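Local coordinates for uncharacterized protein conserved in bacteria with a cystatin-like fold (Silicibacter pomeroyi, PDB 3FLJ) that is of unknown function but has a cystatin-like fold and belongs to the SnoaL-like family, at residues A132-D135 and A136-R140. Numbering follows the deposited sequence.
Sequences ALRD and AMNAR
L133 and M137, one helical turn apart, lie side by side and point the same way, CD1 of L133 meeting CG of M137, a selenomethionine, at 3.7 Å. CG of the leucine stands anti to its backbone N (chi1 177°), which with chi2 near 57° brings CD1 to the selenomethionine. Beside this contact the backbone N of M137 bonds to O of L133 at 2.8 Å. On another face, the side chains of R134 and N138 cross at a slant, guanidinium and amide planes 25° apart, with ND2 of N138 4.1 Å from CG of R134. A water accepts from ND2 of N138 at 2.8 Å and donates to OD1 of D135, which is also salt-bridged to NH2 of R134 at 3.4 Å through a weak hydrogen bond. All this belongs to helix 127-143, which follows the last strand of the curled sheet of the cystatin-like fold; L133 and M137 pack against helix 61-74, touching V74 and V71. OD1 of N138 is bonded to the hydroxyl of Y54, and R134 packs on Y54 too and on Y127 of the second subunit. With an alanine at N138, the Y54 hydroxyl would probably lose this partner, and the bridging water its hold on the ND2 side.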
loop_
_atom_site.group_PDB
_atom_site.type_symbol
_atom_site.label_atom_id
_atom_site.label_comp_id
_atom_site.label_asym_id
_atom_site.label_seq_id
_atom_site.Cartn_x
_atom_site.Cartn_y
_atom_site.Cartn_z
ATOM N N ALA A 132 -8.276 12.991 -5.031
ATOM C CA ALA A 132 -9.726 12.907 -5.262
ATOM C C ALA A 132 -10.455 12.289 -4.050
ATOM O O ALA A 132 -11.502 12.804 -3.647
ATOM C CB ALA A 132 -10.036 12.126 -6.542
ATOM N N LEU A 133 -9.901 11.206 -3.482
ATOM C CA LEU A 133 -10.428 10.588 -2.248
ATOM C C LEU A 133 -10.427 11.588 -1.079
ATOM O O LEU A 133 -11.434 11.696 -0.386
ATOM C CB LEU A 133 -9.650 9.315 -1.836
ATOM C CG LEU A 133 -10.021 8.578 -0.528
ATOM C CD1 LEU A 133 -11.493 8.170 -0.518
ATOM C CD2 LEU A 133 -9.096 7.362 -0.265
ATOM N N ARG A 134 -9.305 12.293 -0.887
ATOM C CA ARG A 134 -9.151 13.310 0.173
ATOM C C ARG A 134 -10.236 14.389 0.066
ATOM O O ARG A 134 -10.851 14.719 1.073
ATOM C CB ARG A 134 -7.770 13.972 0.128
ATOM C CG ARG A 134 -7.466 14.972 1.280
ATOM C CD ARG A 134 -6.290 15.877 0.953
ATOM N NE ARG A 134 -6.545 16.685 -0.247
ATOM C CZ ARG A 134 -5.716 17.590 -0.776
ATOM N NH1 ARG A 134 -4.538 17.885 -0.208
ATOM N NH2 ARG A 134 -6.078 18.231 -1.895
ATOM N N ASP A 135 -10.461 14.895 -1.150
ATOM C CA ASP A 135 -11.498 15.904 -1.399
ATOM C C ASP A 135 -12.908 15.368 -1.103
ATOM O O ASP A 135 -13.672 16.038 -0.402
ATOM C CB ASP A 135 -11.409 16.464 -2.826
ATOM C CG ASP A 135 -10.120 17.279 -3.080
ATOM O OD1 ASP A 135 -9.409 17.659 -2.111
ATOM O OD2 ASP A 135 -9.831 17.542 -4.272
ATOM N N ALA A 136 -13.215 14.156 -1.588
ATOM C CA ALA A 136 -14.517 13.501 -1.326
ATOM C C ALA A 136 -14.762 13.250 0.172
ATOM O O ALA A 136 -15.874 13.483 0.662
ATOM C CB ALA A 136 -14.662 12.197 -2.122
HETATM N N MSE A 137 -13.719 12.817 0.884
HETATM C CA MSE A 137 -13.791 12.540 2.338
HETATM C C MSE A 137 -13.912 13.809 3.181
HETATM O O MSE A 137 -14.627 13.790 4.189
HETATM C CB MSE A 137 -12.616 11.664 2.819
HETATM C CG MSE A 137 -12.652 10.215 2.312
HETATM SE SE MSE A 137 -14.204 9.224 2.946
HETATM C CE MSE A 137 -13.725 9.236 4.886
ATOM N N ASN A 138 -13.217 14.887 2.796
ATOM C CA ASN A 138 -13.382 16.192 3.464
ATOM C C ASN A 138 -14.861 16.627 3.416
ATOM O O ASN A 138 -15.409 17.022 4.439
ATOM C CB ASN A 138 -12.527 17.299 2.833
ATOM C CG ASN A 138 -11.039 17.139 3.083
ATOM O OD1 ASN A 138 -10.587 16.399 3.975
ATOM N ND2 ASN A 138 -10.250 17.835 2.260
ATOM N N ALA A 139 -15.481 16.507 2.235
ATOM C CA ALA A 139 -16.897 16.855 2.040
ATOM C C ALA A 139 -17.859 16.003 2.900
ATOM O O ALA A 139 -18.742 16.547 3.568
ATOM C CB ALA A 139 -17.276 16.770 0.550
ATOM N N ARG A 140 -17.657 14.687 2.895
ATOM C CA ARG A 140 -18.491 13.741 3.679
ATOM C C ARG A 140 -18.400 13.908 5.194
ATOM O O ARG A 140 -19.430 13.946 5.877
ATOM C CB ARG A 140 -18.152 12.294 3.327
ATOM C CG ARG A 140 -18.628 11.915 1.968
ATOM C CD ARG A 140 -18.222 10.523 1.627
ATOM N NE ARG A 140 -19.026 10.010 0.518
ATOM C CZ ARG A 140 -20.268 9.501 0.607
ATOM N NH1 ARG A 140 -20.929 9.425 1.776
ATOM N NH2 ARG A 140 -20.879 9.077 -0.507
HETATM O O HOH W 1 -11.188 19.383 0.068
#